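Local coordinates for protein oxalate biosynthetic component 1 (PDB 5IKY) that takes part in quorum-sensing-dependent oxalate production as a bifunctional enzyme, combining serine hydrolase activity with an additional lyase activity in a single chain, at residues 379-384 and 448-453; 352-357 and 396-401; 280-285 and 324-329; 273-278 and 307-312. All coordinates share one frame; numbering follows the deposited sequence.

Contact 1: 379-384 and 448-453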
loop_
_atom_site.group_PDB
_atom_site.type_symbol
_atom_site.label_atom_id
_atom_site.label_comp_id
_atom_site.label_asym_id
_atom_site.label_seq_id
_atom_site.Cartn_x
_atom_site.Cartn_y
_atom_site.Cartn_z
ATOM N N LEU A 379 13.705 21.229 -8.836
ATOM C CA LEU A 379 14.989 21.622 -9.409
ATOM C C LEU A 379 15.486 20.599 -10.419
ATOM O O LEU A 379 15.937 19.515 -10.051
ATOM C CB LEU A 379 16.044 21.819 -8.319
ATOM C CG LEU A 379 15.825 22.954 -7.318
ATOM C CD1 LEU A 379 17.050 23.107 -6.428
ATOM C CD2 LEU A 379 15.501 24.257 -8.032
ATOM N N VAL A 380 15.400 20.954 -11.697
ATOM C CA VAL A 380 15.911 20.104 -12.763
ATOM C C VAL A 380 17.403 20.355 -12.942
ATOM O O VAL A 380 17.816 21.103 -13.827
ATOM C CB VAL A 380 15.176 20.361 -14.088
ATOM C CG1 VAL A 380 15.477 19.255 -15.084
ATOM C CG2 VAL A 380 13.678 20.462 -13.843
ATOM N N ALA A 381 18.209 19.730 -12.090
ATOM C CA ALA A 381 19.642 19.999 -12.053
ATOM C C ALA A 381 20.430 19.086 -12.987
ATOM O O ALA A 381 19.986 17.986 -13.312
ATOM C CB ALA A 381 20.160 19.863 -10.628
ATOM N N ALA A 382 21.596 19.570 -13.415
ATOM C CA ALA A 382 22.523 18.823 -14.265
ATOM C C ALA A 382 21.944 18.506 -15.645
ATOM O O ALA A 382 22.415 17.598 -16.325
ATOM C CB ALA A 382 22.966 17.537 -13.568
ATOM N N VAL A 383 20.930 19.261 -16.055
ATOM C CA VAL A 383 20.378 19.149 -17.401
ATOM C C VAL A 383 20.684 20.418 -18.191
ATOM O O VAL A 383 20.169 21.489 -17.876
ATOM C CB VAL A 383 18.857 18.907 -17.374
ATOM C CG1 VAL A 383 18.275 18.995 -18.780
ATOM C CG2 VAL A 383 18.547 17.560 -16.740
ATOM N N ASP A 384 21.525 20.293 -19.214
ATOM C CA ASP A 384 22.011 21.453 -19.958
ATOM C C ASP A 384 20.891 22.228 -20.651
ATOM O O ASP A 384 20.119 21.669 -21.430
ATOM C CB ASP A 384 23.058 21.022 -20.986
ATOM C CG ASP A 384 24.329 20.510 -20.341
ATOM O OD1 ASP A 384 24.483 20.687 -19.115
ATOM O OD2 ASP A 384 25.177 19.938 -21.058
ATOM N N ILE A 448 10.992 22.536 -1.792
ATOM C CA ILE A 448 11.926 22.385 -2.900
ATOM C C ILE A 448 12.442 20.956 -3.004
ATOM O O ILE A 448 12.971 20.408 -2.036
ATOM C CB ILE A 448 13.124 23.337 -2.762
ATOM C CG1 ILE A 448 12.649 24.791 -2.699
ATOM C CG2 ILE A 448 14.096 23.143 -3.916
ATOM C CD1 ILE A 448 13.757 25.777 -2.402
ATOM N N SER A 449 12.285 20.357 -4.180
ATOM C CA SER A 449 12.780 19.007 -4.421
ATOM C C SER A 449 13.878 18.994 -5.481
ATOM O O SER A 449 14.042 19.951 -6.239
ATOM C CB SER A 449 11.637 18.079 -4.839
ATOM O OG SER A 449 10.671 17.969 -3.808
ATOM N N LEU A 450 14.624 17.894 -5.528
ATOM C CA LEU A 450 15.748 17.764 -6.446
ATOM C C LEU A 450 15.641 16.520 -7.322
ATOM O O LEU A 450 15.261 15.448 -6.851
ATOM C CB LEU A 450 17.061 17.722 -5.664
ATOM C CG LEU A 450 18.344 17.434 -6.445
ATOM C CD1 LEU A 450 18.676 18.600 -7.357
ATOM C CD2 LEU A 450 19.497 17.136 -5.503
ATOM N N LEU A 451 15.976 16.669 -8.599
ATOM C CA LEU A 451 16.150 15.518 -9.474
ATOM C C LEU A 451 17.516 15.604 -10.148
ATOM O O LEU A 451 18.044 16.692 -10.367
ATOM C CB LEU A 451 15.025 15.436 -10.514
ATOM C CG LEU A 451 15.006 16.359 -11.736
ATOM C CD1 LEU A 451 15.801 15.773 -12.899
ATOM C CD2 LEU A 451 13.574 16.620 -12.160
ATOM N N LEU A 452 18.088 14.450 -10.464
ATOM C CA LEU A 452 19.349 14.391 -11.186
ATOM C C LEU A 452 19.287 13.269 -12.219
ATOM O O LEU A 452 18.834 12.168 -11.912
ATOM C CB LEU A 452 20.519 14.180 -10.224
ATOM C CG LEU A 452 20.902 15.353 -9.319
ATOM C CD1 LEU A 452 21.980 14.938 -8.333
ATOM C CD2 LEU A 452 21.375 16.532 -10.150
ATOM N N PRO A 453 19.739 13.553 -13.450
ATOM C CA PRO A 453 19.694 12.607 -14.571
ATOM C C PRO A 453 20.851 11.610 -14.586
ATOM O O PRO A 453 22.000 11.999 -14.376
ATOM C CB PRO A 453 19.767 13.525 -15.792
ATOM C CG PRO A 453 20.596 14.675 -15.323
ATOM C CD PRO A 453 20.255 14.871 -13.863
#
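L379 and V380 pair in parallel with L450 and L451 at the C-terminal ends of two neighbouring strands of the TIM-barrel-like domain, probably the seat of the lyase activity. L379 is bonded to the neighbouring strand through both its N and its O: the N gives a hydrogen bond to S449 O (2.9 Å, N-H...O 165°), and the O takes one from L451 N (3.2 Å). After that the ladder frays. V380 is the centre of an inverse gamma turn, in which A381 N turns back weakly to L379 O; A381 N also makes a weak bond to L451 O across the contact. L451 stands with CG between its backbone N and carbonyl carbon (chi1 76°), a crowded position that leans CG over V380 CA (4.0 Å). Its fork then lies beside that of V380 and points the same way, CD1 next to V380 CG1 and CD2 next to V380 CG2. Beyond the strands, A381 CB touches both L452 CD2 (3.6 Å) and L450 CD1 (3.8 Å). A382 has a positive phi of 64°, and here the chain brings its CB against P453 CD, while V383 CG2 reaches P453 CG (3.8 Å). On the face of L379, its CG and CD1 lie across I448 CG2, and V436 of helix 418-442 packs on both residues. L450 is overlaid by L460 and V463 of helix 460-466, whereas V380 and L451 point the other way, toward the magnesium side of the barrel.

Contact 2: 352-357 and 396-401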
loop_
_atom_site.group_PDB
_atom_site.type_symbol
_atom_site.label_atom_id
_atom_site.label_comp_id
_atom_site.label_asym_id
_atom_site.label_seq_id
_atom_site.Cartn_x
_atom_site.Cartn_y
_atom_site.Cartn_z
ATOM N N PHE A 352 13.851 24.649 -14.679
ATOM C CA PHE A 352 14.806 24.164 -15.667
ATOM C C PHE A 352 16.038 25.056 -15.776
ATOM O O PHE A 352 17.153 24.562 -15.951
ATOM C CB PHE A 352 14.138 24.046 -17.038
ATOM C CG PHE A 352 13.240 22.851 -17.176
ATOM C CD1 PHE A 352 13.769 21.601 -17.454
ATOM C CD2 PHE A 352 11.869 22.977 -17.038
ATOM C CE1 PHE A 352 12.950 20.501 -17.585
ATOM C CE2 PHE A 352 11.043 21.876 -17.173
ATOM C CZ PHE A 352 11.585 20.637 -17.446
ATOM N N ASN A 353 15.834 26.366 -15.680
ATOM C CA ASN A 353 16.916 27.321 -15.912
ATOM C C ASN A 353 16.829 28.555 -15.016
ATOM O O ASN A 353 15.856 28.735 -14.283
ATOM C CB ASN A 353 16.923 27.750 -17.380
ATOM C CG ASN A 353 15.542 28.117 -17.887
ATOM O OD1 ASN A 353 14.951 29.105 -17.447
ATOM N ND2 ASN A 353 15.028 27.335 -18.831
ATOM N N HIS A 354 17.848 29.406 -15.090
ATOM C CA HIS A 354 17.906 30.615 -14.272
ATOM C C HIS A 354 16.823 31.623 -14.646
ATOM O O HIS A 354 16.400 32.422 -13.812
ATOM C CB HIS A 354 19.284 31.269 -14.378
ATOM C CG HIS A 354 20.349 30.555 -13.605
ATOM N ND1 HIS A 354 20.383 30.541 -12.228
ATOM C CD2 HIS A 354 21.414 29.827 -14.015
ATOM C CE1 HIS A 354 21.425 29.837 -11.822
ATOM N NE2 HIS A 354 22.067 29.392 -12.887
ATOM N N THR A 355 16.373 31.582 -15.895
ATOM C CA THR A 355 15.304 32.469 -16.336
ATOM C C THR A 355 13.990 32.110 -15.641
ATOM O O THR A 355 13.192 32.990 -15.314
ATOM C CB THR A 355 15.122 32.419 -17.865
ATOM O OG1 THR A 355 16.382 32.665 -18.503
ATOM C CG2 THR A 355 14.116 33.465 -18.323
ATOM N N ILE A 356 13.776 30.815 -15.409
ATOM C CA ILE A 356 12.612 30.351 -14.657
ATOM C C ILE A 356 12.641 30.899 -13.234
ATOM O O ILE A 356 11.643 31.423 -12.738
ATOM C CB ILE A 356 12.538 28.812 -14.599
ATOM C CG1 ILE A 356 12.321 28.224 -15.994
ATOM C CG2 ILE A 356 11.424 28.365 -13.654
ATOM C CD1 ILE A 356 10.963 28.513 -16.569
ATOM N N VAL A 357 13.795 30.769 -12.583
ATOM C CA VAL A 357 13.996 31.290 -11.234
ATOM C C VAL A 357 13.671 32.776 -11.170
ATOM O O VAL A 357 12.897 33.232 -10.328
ATOM C CB VAL A 357 15.449 31.089 -10.760
ATOM C CG1 VAL A 357 15.622 31.607 -9.340
ATOM C CG2 VAL A 357 15.852 29.627 -10.861
ATOM N N SER A 396 23.008 30.922 -25.043
ATOM C CA SER A 396 23.974 30.930 -23.956
ATOM C C SER A 396 23.533 29.931 -22.896
ATOM O O SER A 396 22.383 29.495 -22.887
ATOM C CB SER A 396 24.119 32.333 -23.361
ATOM O OG SER A 396 22.857 32.906 -23.066
ATOM N N ASP A 397 24.452 29.569 -22.009
ATOM C CA ASP A 397 24.174 28.572 -20.985
ATOM C C ASP A 397 23.323 29.152 -19.860
ATOM O O ASP A 397 23.758 30.053 -19.144
ATOM C CB ASP A 397 25.482 28.012 -20.426
ATOM C CG ASP A 397 25.264 26.829 -19.505
ATOM O OD1 ASP A 397 24.190 26.195 -19.592
ATOM O OD2 ASP A 397 26.172 26.529 -18.702
ATOM N N ASP A 398 22.110 28.627 -19.709
ATOM C CA ASP A 398 21.195 29.100 -18.678
ATOM C C ASP A 398 20.954 28.019 -17.630
ATOM O O ASP A 398 20.030 28.118 -16.823
ATOM C CB ASP A 398 19.864 29.536 -19.299
ATOM C CG ASP A 398 19.140 30.575 -18.459
ATOM O OD1 ASP A 398 19.820 31.336 -17.736
ATOM O OD2 ASP A 398 17.893 30.631 -18.521
ATOM N N SER A 399 21.792 26.988 -17.650
ATOM C CA SER A 399 21.617 25.828 -16.779
ATOM C C SER A 399 21.822 26.183 -15.311
ATOM O O SER A 399 22.615 27.068 -14.985
ATOM C CB SER A 399 22.584 24.711 -17.183
ATOM O OG SER A 399 22.534 24.467 -18.579
ATOM N N LEU A 400 21.103 25.492 -14.430
ATOM C CA LEU A 400 21.260 25.678 -12.991
ATOM C C LEU A 400 22.687 25.349 -12.580
ATOM O O LEU A 400 23.313 26.083 -11.818
ATOM C CB LEU A 400 20.267 24.810 -12.217
ATOM C CG LEU A 400 18.786 25.128 -12.424
ATOM C CD1 LEU A 400 17.922 24.214 -11.570
ATOM C CD2 LEU A 400 18.501 26.591 -12.107
ATOM N N ILE A 401 23.189 24.232 -13.095
ATOM C CA ILE A 401 24.602 23.903 -12.991
ATOM C C ILE A 401 25.233 24.154 -14.353
ATOM O O ILE A 401 24.863 23.505 -15.330
ATOM C CB ILE A 401 24.826 22.439 -12.566
ATOM C CG1 ILE A 401 24.122 22.155 -11.240
ATOM C CG2 ILE A 401 26.313 22.132 -12.457
ATOM C CD1 ILE A 401 24.345 20.754 -10.720
HETATM O O HOH W 1 24.913 28.249 -11.840
#
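H354 N bonds to D398 O (3.1 Å), in the plane of that carbonyl, where the turn leading into helix 354-360 meets the chain that leaves strand 395-397. This is a helix N-terminus beyond strand 346-351 of the TIM-barrel-like domain. N353 is the N-cap: its OD1 accepts from I356 N (2.9 Å), while its ND2 is taken by P317 O and Q385 OE1. D398 acts as a second acceptor at the helix end. With CG anti to its backbone N (chi1 -154°), its carboxylate swings across to T355, and OD2 accepts from both T355 OG1 (2.5 Å) and T355 N (3.2 Å). The two donors arrive on the syn side but from opposite faces of the carboxylate plane, so OD2 is gripped between them. The N-terminal end of a helix would probably favour a negative charge on D398. L400 fills the apolar side, its CD2 lying over one face of the H354 ring and 4.2 Å from V357 CG2. At the ring's edge, in its plane, a water lies 3.2 Å from H354 NE2 and donates to L400 O at 2.7 Å.

Contact 3: 280-285 and 324-329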
loop_
_atom_site.group_PDB
_atom_site.type_symbol
_atom_site.label_atom_id
_atom_site.label_comp_id
_atom_site.label_asym_id
_atom_site.label_seq_id
_atom_site.Cartn_x
_atom_site.Cartn_y
_atom_site.Cartn_z
ATOM N N THR A 280 2.361 18.751 -17.744
ATOM C CA THR A 280 1.697 19.597 -18.728
ATOM C C THR A 280 2.679 19.910 -19.848
ATOM O O THR A 280 2.404 20.726 -20.727
ATOM C CB THR A 280 1.172 20.906 -18.109
ATOM O OG1 THR A 280 2.273 21.683 -17.622
ATOM C CG2 THR A 280 0.219 20.608 -16.959
ATOM N N SER A 281 3.827 19.242 -19.795
ATOM C CA SER A 281 4.926 19.473 -20.724
ATOM C C SER A 281 4.531 19.262 -22.182
ATOM O O SER A 281 3.769 18.349 -22.508
ATOM C CB SER A 281 6.101 18.560 -20.369
ATOM O OG SER A 281 7.105 18.603 -21.363
ATOM N N ALA A 282 5.055 20.117 -23.054
ATOM C CA ALA A 282 4.854 19.967 -24.489
ATOM C C ALA A 282 6.159 19.550 -25.164
ATOM O O ALA A 282 6.352 19.776 -26.359
ATOM C CB ALA A 282 4.326 21.257 -25.094
ATOM N N ARG A 283 7.050 18.942 -24.384
ATOM C CA ARG A 283 8.321 18.436 -24.896
ATOM C C ARG A 283 8.091 17.357 -25.948
ATOM O O ARG A 283 7.346 16.405 -25.717
ATOM C CB ARG A 283 9.175 17.884 -23.752
ATOM C CG ARG A 283 10.575 17.442 -24.154
ATOM C CD ARG A 283 11.332 16.918 -22.941
ATOM N NE ARG A 283 12.751 16.693 -23.212
ATOM C CZ ARG A 283 13.638 16.346 -22.283
ATOM N NH1 ARG A 283 14.911 16.163 -22.612
ATOM N NH2 ARG A 283 13.253 16.185 -21.022
ATOM N N GLY A 284 8.732 17.512 -27.102
ATOM C CA GLY A 284 8.554 16.583 -28.203
ATOM C C GLY A 284 7.564 17.106 -29.225
ATOM O O GLY A 284 7.385 16.518 -30.291
ATOM N N ASP A 285 6.919 18.221 -28.891
ATOM C CA ASP A 285 5.934 18.843 -29.768
ATOM C C ASP A 285 5.791 20.324 -29.425
ATOM O O ASP A 285 4.789 20.748 -28.846
ATOM C CB ASP A 285 4.585 18.127 -29.654
ATOM C CG ASP A 285 3.590 18.584 -30.705
ATOM O OD1 ASP A 285 4.020 19.165 -31.724
ATOM O OD2 ASP A 285 2.376 18.358 -30.512
ATOM N N GLY A 324 15.204 19.959 -28.577
ATOM C CA GLY A 324 13.826 19.886 -28.136
ATOM C C GLY A 324 13.520 20.971 -27.126
ATOM O O GLY A 324 14.330 21.871 -26.893
ATOM N N GLY A 325 12.343 20.880 -26.519
ATOM C CA GLY A 325 11.901 21.880 -25.570
ATOM C C GLY A 325 10.565 22.468 -25.975
ATOM O O GLY A 325 9.970 22.055 -26.971
ATOM N N TYR A 326 10.095 23.439 -25.204
ATOM C CA TYR A 326 8.791 24.040 -25.444
ATOM C C TYR A 326 8.731 25.430 -24.828
ATOM O O TYR A 326 9.467 25.738 -23.890
ATOM C CB TYR A 326 7.675 23.148 -24.884
ATOM C CG TYR A 326 7.898 22.694 -23.455
ATOM C CD1 TYR A 326 8.724 21.611 -23.169
ATOM C CD2 TYR A 326 7.276 23.339 -22.393
ATOM C CE1 TYR A 326 8.931 21.193 -21.868
ATOM C CE2 TYR A 326 7.475 22.922 -21.087
ATOM C CZ TYR A 326 8.304 21.850 -20.832
ATOM O OH TYR A 326 8.510 21.429 -19.538
ATOM N N ASP A 327 7.858 26.271 -25.367
ATOM C CA ASP A 327 7.714 27.629 -24.873
ATOM C C ASP A 327 6.532 27.719 -23.911
ATOM O O ASP A 327 5.614 26.901 -23.963
ATOM C CB ASP A 327 7.536 28.607 -26.037
ATOM C CG ASP A 327 7.605 30.057 -25.595
ATOM O OD1 ASP A 327 8.426 30.364 -24.705
ATOM O OD2 ASP A 327 6.844 30.886 -26.138
ATOM N N ASN A 328 6.567 28.704 -23.022
ATOM C CA ASN A 328 5.461 28.944 -22.106
ATOM C C ASN A 328 5.087 30.425 -22.066
ATOM O O ASN A 328 5.468 31.139 -21.139
ATOM C CB ASN A 328 5.808 28.449 -20.694
ATOM C CG ASN A 328 6.166 26.967 -20.660
ATOM O OD1 ASN A 328 5.289 26.104 -20.653
ATOM N ND2 ASN A 328 7.459 26.671 -20.628
ATOM N N PRO A 329 4.345 30.891 -23.083
ATOM C CA PRO A 329 3.914 32.291 -23.162
ATOM C C PRO A 329 3.077 32.706 -21.955
ATOM O O PRO A 329 2.425 31.864 -21.335
ATOM C CB PRO A 329 3.083 32.334 -24.448
ATOM C CG PRO A 329 3.586 31.187 -25.257
ATOM C CD PRO A 329 3.911 30.118 -24.259
#
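The ring of Y326 lies against the backbone of S281 and A282, a loop from the C-terminal end of strand 275-278 of the TIM-barrel-like domain meeting the short hairpin of strands 318-319 and 325-326. A282 N sits 3.8 Å above the ring plane, over its centre, and S281 CA covers the same face nearer the rim. At the side of the ring carrying CD1 and CE1, S281 OG approaches CE1 (3.2 Å), R283 N approaches CD1 (3.4 Å), and R283 CB touches both carbons. At the base of the side chain, A282 CB meets Y326 CB (3.9 Å). Y326 CG stands between its own backbone N and carbonyl carbon (chi1 49°), which lifts the ring over the loop from a strand residue already aimed at it. The loop surface is shaped by its own turns. S281 OG, anti to its backbone N (chi1 171°), accepts from R283 N at 3.0 Å and closes an ST turn. A type II turn follows from A282 to D285, closed by D285 N to A282 O (3.0 Å), with G284 at the position where a CB would run into the carbonyl O of R283. Farther out, the extended R283 side chain makes a cation-pi contact with F320, and R283 O accepts from N253. On the hairpin side, N328 OD1 lies in the plane of the Y326 ring at its edge, and it also accepts from R294 NH2.

Contact 4: 273-278 and 307-312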
loop_
_atom_site.group_PDB
_atom_site.type_symbol
_atom_site.label_atom_id
_atom_site.label_comp_id
_atom_site.label_asym_id
_atom_site.label_seq_id
_atom_site.Cartn_x
_atom_site.Cartn_y
_atom_site.Cartn_z
ATOM N N SER A 273 -4.605 7.811 -1.327
ATOM C CA SER A 273 -3.853 8.878 -0.669
ATOM C C SER A 273 -2.687 9.388 -1.511
ATOM O O SER A 273 -2.136 10.455 -1.235
ATOM C CB SER A 273 -3.339 8.402 0.690
ATOM O OG SER A 273 -4.417 8.090 1.557
ATOM N N ALA A 274 -2.318 8.625 -2.534
ATOM C CA ALA A 274 -1.193 8.982 -3.391
ATOM C C ALA A 274 -1.383 10.359 -4.008
ATOM O O ALA A 274 -2.421 10.645 -4.601
ATOM C CB ALA A 274 -1.007 7.936 -4.485
ATOM N N ILE A 275 -0.378 11.215 -3.855
ATOM C CA ILE A 275 -0.407 12.532 -4.470
ATOM C C ILE A 275 -0.062 12.385 -5.945
ATOM O O ILE A 275 1.017 11.913 -6.298
ATOM C CB ILE A 275 0.560 13.506 -3.773
ATOM C CG1 ILE A 275 0.096 13.760 -2.339
ATOM C CG2 ILE A 275 0.653 14.821 -4.537
ATOM C CD1 ILE A 275 1.079 14.550 -1.500
ATOM N N LEU A 276 -0.998 12.775 -6.802
ATOM C CA LEU A 276 -0.853 12.575 -8.236
ATOM C C LEU A 276 -0.427 13.866 -8.916
ATOM O O LEU A 276 -1.048 14.919 -8.742
ATOM C CB LEU A 276 -2.160 12.053 -8.834
ATOM C CG LEU A 276 -2.673 10.782 -8.149
ATOM C CD1 LEU A 276 -4.003 10.321 -8.731
ATOM C CD2 LEU A 276 -1.633 9.674 -8.232
ATOM N N ASN A 277 0.645 13.769 -9.691
ATOM C CA ASN A 277 1.246 14.920 -10.347
ATOM C C ASN A 277 1.317 14.681 -11.852
ATOM O O ASN A 277 2.066 13.820 -12.317
ATOM C CB ASN A 277 2.634 15.184 -9.750
ATOM C CG ASN A 277 3.336 16.375 -10.371
ATOM O OD1 ASN A 277 2.812 17.030 -11.273
ATOM N ND2 ASN A 277 4.532 16.674 -9.873
ATOM N N LEU A 278 0.527 15.435 -12.611
ATOM C CA LEU A 278 0.468 15.248 -14.059
ATOM C C LEU A 278 1.326 16.268 -14.794
ATOM O O LEU A 278 1.335 17.453 -14.461
ATOM C CB LEU A 278 -0.974 15.330 -14.564
ATOM C CG LEU A 278 -2.016 14.437 -13.888
ATOM C CD1 LEU A 278 -3.283 14.394 -14.726
ATOM C CD2 LEU A 278 -1.479 13.034 -13.637
ATOM N N ALA A 307 -9.705 15.629 -8.576
ATOM C CA ALA A 307 -8.780 16.147 -9.572
ATOM C C ALA A 307 -7.359 15.747 -9.212
ATOM O O ALA A 307 -7.100 15.348 -8.077
ATOM C CB ALA A 307 -8.903 17.662 -9.668
ATOM N N PRO A 308 -6.433 15.827 -10.181
ATOM C CA PRO A 308 -5.030 15.654 -9.799
ATOM C C PRO A 308 -4.623 16.767 -8.848
ATOM O O PRO A 308 -5.171 17.864 -8.921
ATOM C CB PRO A 308 -4.275 15.740 -11.131
ATOM C CG PRO A 308 -5.239 16.363 -12.096
ATOM C CD PRO A 308 -6.602 15.963 -11.638
ATOM N N ASP A 309 -3.688 16.483 -7.953
ATOM C CA ASP A 309 -3.326 17.438 -6.922
ATOM C C ASP A 309 -2.319 18.455 -7.438
ATOM O O ASP A 309 -2.336 19.618 -7.043
ATOM C CB ASP A 309 -2.767 16.706 -5.706
ATOM C CG ASP A 309 -3.695 15.612 -5.218
ATOM O OD1 ASP A 309 -4.638 15.931 -4.464
ATOM O OD2 ASP A 309 -3.480 14.435 -5.593
ATOM N N VAL A 310 -1.441 18.011 -8.328
ATOM C CA VAL A 310 -0.350 18.849 -8.798
ATOM C C VAL A 310 -0.181 18.735 -10.311
ATOM O O VAL A 310 -0.383 17.665 -10.880
ATOM C CB VAL A 310 0.976 18.472 -8.090
ATOM C CG1 VAL A 310 2.126 19.290 -8.625
ATOM C CG2 VAL A 310 0.851 18.662 -6.581
ATOM N N ALA A 311 0.168 19.843 -10.961
ATOM C CA ALA A 311 0.493 19.831 -12.384
ATOM C C ALA A 311 1.737 20.675 -12.672
ATOM O O ALA A 311 1.982 21.687 -12.013
ATOM C CB ALA A 311 -0.690 20.327 -13.205
ATOM N N SER A 312 2.518 20.251 -13.660
ATOM C CA SER A 312 3.751 20.939 -14.025
ATOM C C SER A 312 3.492 22.363 -14.503
ATOM O O SER A 312 2.491 22.644 -15.163
ATOM C CB SER A 312 4.497 20.155 -15.108
ATOM O OG SER A 312 5.054 18.972 -14.571
#
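D309 OD2 accepts from L276 N at 3.2 Å, nearly straight (N-H...O 172°), through the anti lone pair that faces away from OD1. A side chain thus takes a backbone N-H just before the strands begin to pair, while D309 OD1 turns to a salt bridge with R522. L276 O is also engaged, by V310 N at 3.1 Å in the carbonyl plane and by D309 N in a weaker, bent bond. The ladder then continues with L278 N to V310 O (3.0 Å) and S312 N to L278 O (3.1 Å). Between these rungs N277 CA comes 3.2 Å from V310 O in a CA-H...O contact, and A311 CA does the same with L278 O. Strands 275-278 and 310-313 are the two parallel strands of a beta-alpha-beta unit whose connection carries helix 293-296, and they are adjacent staves of the TIM-barrel-like sheet; their short segments run 23° apart. N277 and V310 share one face of that sheet. N277 CG is anti to its backbone N (chi1 -180°), and the amide lies against V310 CG1, with OD1 3.5 Å from that methyl; ND2 is bonded to E348 OE1 on strand 346-351, the next strand beyond 310-313, which would fix the turn of the amide. On the other face L278 and P308 cross at about a right angle, L278 CG on P308 CB (3.8 Å) and L278 CD1 on P308 CG. Y260 and M264 of helix 257-270 pack on L278 as well, and L298 lies on P308.

How the contacts relate
All four contacts belong to the barrel whose magnesium ion is bound by H227 and E477. Contacts 1 and 4 are strand pairings in the same sheet, their centres 20 Å apart; contacts 2 and 3 lie in the segments beyond its strands. F352 bridges three of them: its CD1 is 3.7 Å from V380 CG1 of contact 1, and its CE2 is 3.5 Å from Y326 OH of contact 3. Contact 3 joins contact 4 through T280 OG1 and S312 O, 2.6 Å apart and hydrogen-bonded. From the magnesium, the side chain of S312 is about 5 Å away, those of F352 and S281 about 6 Å, and that of L451 about 7 Å.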